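Local coordinates for purine phosphoribosyltransferase (Pyrococcus horikoshii, PDB 1VDM) that transfers the phosphoribosyl group of phosphoribosyl diphosphate to a purine base, as a member of the type I phosphoribosyltransferase family, at the interface of chains A and B and the interface of chains A and C. Coordinates in Å, arbitrary orientation; residue numbers count along the deposited sequence, not the author numbering. Chains: chain A/B/C, purine phosphoribosyltransferase.

Contact 1: the interface of chains A and B. Residues chain A 17-18, 21, 131-133; chain B 147, 149, 151.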
ATOM      1  N   ALA A  17     -27.493   9.615 -18.977  1.00 42.84           N
ATOM      2  CA  ALA A  17     -28.488   9.701 -20.036  1.00 41.56           C
ATOM      3  C   ALA A  17     -28.627  11.145 -20.502  1.00 42.21           C
ATOM      4  O   ALA A  17     -28.688  11.411 -21.698  1.00 42.99           O
ATOM      5  CB  ALA A  17     -29.823   9.189 -19.533  1.00 40.79           C
ATOM      6  N   LEU A  18     -28.679  12.074 -19.555  1.00 42.14           N
ATOM      7  CA  LEU A  18     -28.812  13.492 -19.873  1.00 41.94           C
ATOM      8  C   LEU A  18     -27.573  14.015 -20.585  1.00 42.93           C
ATOM      9  O   LEU A  18     -27.649  14.958 -21.374  1.00 43.91           O
ATOM     10  CB  LEU A  18     -29.036  14.308 -18.596  1.00 40.29           C
ATOM     11  CG  LEU A  18     -30.378  14.200 -17.868  1.00 41.21           C
ATOM     12  CD1 LEU A  18     -30.243  14.673 -16.418  1.00 37.22           C
ATOM     13  CD2 LEU A  18     -31.411  15.030 -18.616  1.00 39.87           C
ATOM     14  N   LYS A  21     -27.758  13.338 -24.452  1.00 49.94           N
ATOM     15  CA  LYS A  21     -28.655  14.265 -25.128  1.00 49.33           C
ATOM     16  C   LYS A  21     -28.040  15.664 -25.152  1.00 49.98           C
ATOM     17  O   LYS A  21     -28.207  16.409 -26.117  1.00 51.26           O
ATOM     18  CB  LYS A  21     -30.011  14.301 -24.415  1.00 48.19           C
ATOM     19  CG  LYS A  21     -31.103  13.540 -25.133  1.00 49.78           C
ATOM     20  CD  LYS A  21     -30.689  12.111 -25.395  1.00 50.81           C
ATOM     21  CE  LYS A  21     -31.624  11.444 -26.389  1.00 52.15           C
ATOM     22  NZ  LYS A  21     -31.146  10.083 -26.789  1.00 53.94           N
ATOM     23  N   TYR A 131     -34.846  18.431 -21.110  1.00 42.73           N
ATOM     24  CA  TYR A 131     -34.315  17.095 -20.850  1.00 41.91           C
ATOM     25  C   TYR A 131     -34.536  16.699 -19.393  1.00 40.77           C
ATOM     26  O   TYR A 131     -34.218  17.463 -18.484  1.00 41.69           O
ATOM     27  CB  TYR A 131     -32.809  17.026 -21.126  1.00 43.16           C
ATOM     28  CG  TYR A 131     -32.348  17.682 -22.401  1.00 44.11           C
ATOM     29  CD1 TYR A 131     -31.844  18.978 -22.393  1.00 44.83           C
ATOM     30  CD2 TYR A 131     -32.407  17.006 -23.618  1.00 44.54           C
ATOM     31  CE1 TYR A 131     -31.412  19.586 -23.563  1.00 44.73           C
ATOM     32  CE2 TYR A 131     -31.978  17.607 -24.791  1.00 44.69           C
ATOM     33  CZ  TYR A 131     -31.483  18.896 -24.754  1.00 44.59           C
ATOM     34  OH  TYR A 131     -31.080  19.505 -25.913  1.00 48.27           O
ATOM     35  N   TYR A 132     -35.075  15.507 -19.170  1.00 38.13           N
ATOM     36  CA  TYR A 132     -35.297  15.025 -17.813  1.00 37.02           C
ATOM     37  C   TYR A 132     -35.525  13.522 -17.886  1.00 35.26           C
ATOM     38  O   TYR A 132     -35.734  12.982 -18.967  1.00 35.24           O
ATOM     39  CB  TYR A 132     -36.473  15.770 -17.149  1.00 37.76           C
ATOM     40  CG  TYR A 132     -37.855  15.349 -17.584  1.00 39.79           C
ATOM     41  CD1 TYR A 132     -38.441  14.202 -17.064  1.00 40.43           C
ATOM     42  CD2 TYR A 132     -38.581  16.102 -18.512  1.00 40.82           C
ATOM     43  CE1 TYR A 132     -39.714  13.807 -17.447  1.00 41.53           C
ATOM     44  CE2 TYR A 132     -39.861  15.717 -18.906  1.00 41.79           C
ATOM     45  CZ  TYR A 132     -40.422  14.565 -18.366  1.00 43.65           C
ATOM     46  OH  TYR A 132     -41.691  14.160 -18.721  1.00 42.78           O
ATOM     47  N   VAL A 133     -35.485  12.846 -16.744  1.00 34.71           N
ATOM     48  CA  VAL A 133     -35.627  11.397 -16.725  1.00 34.37           C
ATOM     49  C   VAL A 133     -36.808  10.825 -15.948  1.00 34.91           C
ATOM     50  O   VAL A 133     -37.462   9.896 -16.406  1.00 37.51           O
ATOM     51  CB  VAL A 133     -34.335  10.752 -16.168  1.00 33.53           C
ATOM     52  CG1 VAL A 133     -34.470   9.241 -16.103  1.00 29.60           C
ATOM     53  CG2 VAL A 133     -33.161  11.161 -17.017  1.00 30.93           C
TER
ATOM     54  N   PHE B 147     -31.095   4.470 -18.716  1.00 34.78           N
ATOM     55  CA  PHE B 147     -32.402   5.124 -18.677  1.00 35.61           C
ATOM     56  C   PHE B 147     -32.684   5.996 -19.885  1.00 37.73           C
ATOM     57  O   PHE B 147     -31.789   6.643 -20.431  1.00 38.42           O
ATOM     58  CB  PHE B 147     -32.565   6.026 -17.436  1.00 32.46           C
ATOM     59  CG  PHE B 147     -32.362   5.331 -16.119  1.00 31.42           C
ATOM     60  CD1 PHE B 147     -32.669   3.987 -15.957  1.00 29.15           C
ATOM     61  CD2 PHE B 147     -31.884   6.043 -15.024  1.00 28.03           C
ATOM     62  CE1 PHE B 147     -32.501   3.361 -14.726  1.00 28.11           C
ATOM     63  CE2 PHE B 147     -31.714   5.427 -13.794  1.00 27.37           C
ATOM     64  CZ  PHE B 147     -32.023   4.085 -13.645  1.00 26.49           C
ATOM     65  N   VAL B 149     -34.470   9.214 -21.900  1.00 42.61           N
ATOM     66  CA  VAL B 149     -34.598  10.629 -21.580  1.00 42.79           C
ATOM     67  C   VAL B 149     -35.886  11.105 -22.246  1.00 45.68           C
ATOM     68  O   VAL B 149     -36.242  10.625 -23.322  1.00 45.89           O
ATOM     69  CB  VAL B 149     -33.405  11.442 -22.133  1.00 42.03           C
ATOM     70  CG1 VAL B 149     -33.765  12.915 -22.213  1.00 38.35           C
ATOM     71  CG2 VAL B 149     -32.189  11.254 -21.243  1.00 39.38           C
ATOM     72  N   GLU B 151     -37.698  14.191 -23.943  1.00 53.53           N
ATOM     73  CA  GLU B 151     -37.444  15.496 -24.556  1.00 57.77           C
ATOM     74  C   GLU B 151     -38.750  16.093 -25.063  1.00 59.82           C
ATOM     75  O   GLU B 151     -39.822  15.532 -24.844  1.00 60.38           O
ATOM     76  CB  GLU B 151     -36.462  15.346 -25.723  1.00 59.37           C
ATOM     77  CG  GLU B 151     -35.040  15.001 -25.304  1.00 63.47           C
ATOM     78  CD  GLU B 151     -34.241  14.331 -26.410  1.00 65.84           C
ATOM     79  OE1 GLU B 151     -34.534  13.152 -26.720  1.00 66.00           O
ATOM     80  OE2 GLU B 151     -33.326  14.980 -26.971  1.00 68.37           O
TER
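B:Val149 wedges between helix 8-25 of chain A and the loop stretch A:Tyr131 to A:Val133, a worked example of a chain end laid into a neighbour's groove. Packing is tight here, with 83 Å² of the valine hidden, because its two methyls divide the work. The torsion chi1 of 161° sets CG1 opposite the backbone N and leaves CG2 beside it, turned to the helix, with B:Val149 CG2 3.6 Å from A:Ala17 CB and close to the same alanine's carbonyl oxygen. B:Val149 CG1 instead comes 3.8 Å from A:Tyr132 O and also faces the CG methylene of A:Lys21. One step back along the tail, the carbonyl O of B:Phe147 rests 3.3 Å from the methyl CB of A:Ala17. Toward the other end, the carboxylate of B:Glu151 lies across the lysine chain, which bends at chi2 (55°): B:Glu151 OE2 is 3.2 Å from A:Lys21 CG and B:Glu151 OE1 3.4 Å from A:Lys21 CE. B:Glu151 OE2 also comes in the ring plane to the edge of A:Tyr131, 3.7 Å from A:Tyr131 CE2. Looser parts flank this packing. The phenylalanine ring points away, and B:Phe147 CB merely grazes A:Val133 CG1 at 4.0 Å. The ammonium NZ of A:Lys21 stops 4.6 Å from B:Glu151 OE1, so any attraction is probably long-range. Alternate residues of the C-terminal tail of B thus face chain A, and the patch probably helps to join these copies in the deposited twelve-chain assembly.

Contact 2: the interface of chains A and C. Residues chain A 8, 12, 43; chain C 8, 143.
C:Trp8 and A:Trp8 lie face to face across a two-fold interface, their indoles almost parallel (planes 4° apart) although the side chains themselves cross at about a right angle. The pair illustrates how one residue, meeting its own symmetry mate, can close a helix-to-helix contact. C:Trp8 can be followed outward from its CB, which sits over the five-membered ring of A:Trp8 in a CH-pi contact, 3.6 Å from the centroid. With CG anti to the carbonyl carbon (chi1 -72°), the indole is carried across the partner's face, and CG of C:Trp8 meets CG of A:Trp8 at 3.5 Å. CD1 passes by CB of A:Trp8, and NE1 goes to A:Asp12. On the other branch, C:Trp8 CD2 lies over its counterpart, A:Trp8 CD2, at 3.6 Å, and C:Trp8 CE2 meets A:Trp8 CE3 at 3.7 Å. Next along, CE3 stands over the centre of the A:Trp8 ring. At the far rim C:Trp8 CZ3 faces A:Trp8 CZ3 at 3.6 Å, and C:Trp8 CH2 meets A:Trp8 CZ3 at 3.7 Å. The six-membered rings have their centroids 3.7 Å apart, a full stack. On its other face the same indole is backed by C:Pro143 of its own chain, so the ring is sandwiched. CZ2 has the aliphatic CD of A:Arg43 at its edge, in plane. Were C:Trp8 replaced by an alanine, the face of A:Trp8 would probably lose its stacking mate and A:Asp12 OD2 its donor. That donor is indole NE1 of C:Trp8, 3.0 Å from A:Asp12 OD2: the bond is nearly straight, 167° at the hydrogen, and the acceptor lies close to the indole plane, yet OD2 is met from above the carboxylate plane.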
ATOM      1  N   TRP A   8     -28.451   6.535  -5.484  1.00 28.26           N
ATOM      2  CA  TRP A   8     -27.348   7.247  -6.144  1.00 25.82           C
ATOM      3  C   TRP A   8     -27.116   6.639  -7.537  1.00 27.11           C
ATOM      4  O   TRP A   8     -26.745   7.346  -8.473  1.00 27.47           O
ATOM      5  CB  TRP A   8     -26.050   7.162  -5.321  1.00 21.95           C
ATOM      6  CG  TRP A   8     -25.829   8.287  -4.347  1.00 21.97           C
ATOM      7  CD1 TRP A   8     -25.721   8.180  -2.986  1.00 22.01           C
ATOM      8  CD2 TRP A   8     -25.717   9.683  -4.647  1.00 22.18           C
ATOM      9  NE1 TRP A   8     -25.553   9.420  -2.425  1.00 23.90           N
ATOM     10  CE2 TRP A   8     -25.549  10.362  -3.420  1.00 23.22           C
ATOM     11  CE3 TRP A   8     -25.747  10.428  -5.830  1.00 23.47           C
ATOM     12  CZ2 TRP A   8     -25.412  11.755  -3.341  1.00 22.64           C
ATOM     13  CZ3 TRP A   8     -25.613  11.815  -5.754  1.00 22.45           C
ATOM     14  CH2 TRP A   8     -25.448  12.464  -4.514  1.00 21.20           C
ATOM     15  N   ASP A  12     -27.020   8.602 -10.898  1.00 30.71           N
ATOM     16  CA  ASP A  12     -25.841   8.497 -11.751  1.00 31.78           C
ATOM     17  C   ASP A  12     -26.280   8.136 -13.162  1.00 30.78           C
ATOM     18  O   ASP A  12     -25.908   8.800 -14.122  1.00 32.29           O
ATOM     19  CB  ASP A  12     -24.868   7.428 -11.224  1.00 33.83           C
ATOM     20  CG  ASP A  12     -23.586   8.030 -10.656  1.00 35.52           C
ATOM     21  OD1 ASP A  12     -23.310   9.219 -10.915  1.00 34.01           O
ATOM     22  OD2 ASP A  12     -22.849   7.307  -9.958  1.00 37.56           O
ATOM     23  N   ARG A  43     -21.699  17.018 -11.609  1.00 32.49           N
ATOM     24  CA  ARG A  43     -21.448  15.816 -12.381  1.00 33.78           C
ATOM     25  C   ARG A  43     -21.440  16.087 -13.884  1.00 34.63           C
ATOM     26  O   ARG A  43     -20.568  15.595 -14.597  1.00 34.60           O
ATOM     27  CB  ARG A  43     -22.478  14.751 -12.033  1.00 32.40           C
ATOM     28  CG  ARG A  43     -22.194  14.080 -10.711  1.00 32.02           C
ATOM     29  CD  ARG A  43     -22.001  12.593 -10.909  1.00 29.85           C
ATOM     30  NE  ARG A  43     -20.998  12.336 -11.937  1.00 32.47           N
ATOM     31  CZ  ARG A  43     -20.932  11.222 -12.658  1.00 30.17           C
ATOM     32  NH1 ARG A  43     -21.812  10.250 -12.471  1.00 30.03           N
ATOM     33  NH2 ARG A  43     -19.985  11.088 -13.574  1.00 30.94           N
TER
ATOM     34  N   TRP C   8     -20.130   6.747  -3.380  1.00 23.27           N
ATOM     35  CA  TRP C   8     -21.060   7.736  -2.832  1.00 23.83           C
ATOM     36  C   TRP C   8     -21.316   7.501  -1.333  1.00 22.81           C
ATOM     37  O   TRP C   8     -21.286   8.429  -0.538  1.00 23.37           O
ATOM     38  CB  TRP C   8     -22.390   7.676  -3.581  1.00 22.57           C
ATOM     39  CG  TRP C   8     -22.336   8.205  -4.941  1.00 23.67           C
ATOM     40  CD1 TRP C   8     -22.419   7.497  -6.106  1.00 23.95           C
ATOM     41  CD2 TRP C   8     -22.218   9.576  -5.306  1.00 24.11           C
ATOM     42  NE1 TRP C   8     -22.364   8.352  -7.178  1.00 24.36           N
ATOM     43  CE2 TRP C   8     -22.240   9.634  -6.713  1.00 24.61           C
ATOM     44  CE3 TRP C   8     -22.097  10.763  -4.581  1.00 23.60           C
ATOM     45  CZ2 TRP C   8     -22.146  10.833  -7.408  1.00 23.98           C
ATOM     46  CZ3 TRP C   8     -22.004  11.953  -5.270  1.00 22.55           C
ATOM     47  CH2 TRP C   8     -22.030  11.981  -6.671  1.00 24.16           C
ATOM     48  N   PRO C 143     -16.659  10.364  -6.256  1.00 32.48           N
ATOM     49  CA  PRO C 143     -17.854   9.935  -6.986  1.00 32.98           C
ATOM     50  C   PRO C 143     -18.329  10.896  -8.062  1.00 34.04           C
ATOM     51  O   PRO C 143     -18.816  10.470  -9.099  1.00 34.35           O
ATOM     52  CB  PRO C 143     -18.901   9.783  -5.885  1.00 33.19           C
ATOM     53  CG  PRO C 143     -18.116   9.464  -4.701  1.00 32.61           C
ATOM     54  CD  PRO C 143     -16.917  10.364  -4.806  1.00 32.69           C
TER

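Helix 8-25 of chain A serves both interfaces. Its N-terminal residues A:Trp8 and A:Asp12 belong to contact 2, whereas A:Ala17, A:Leu18 and A:Lys21, further along, belong to contact 1; the C-alpha centres of the two patches are about 16 Å apart. Contact 2 is part of a two-fold interface and recurs with the chains exchanged, while contact 1 is part of an interface that is not an exact two-fold. One helix can therefore link a chain to two different copies at once, a plausible way of extending paired chains into the twelve-copy deposited assembly, which may not be the biological one.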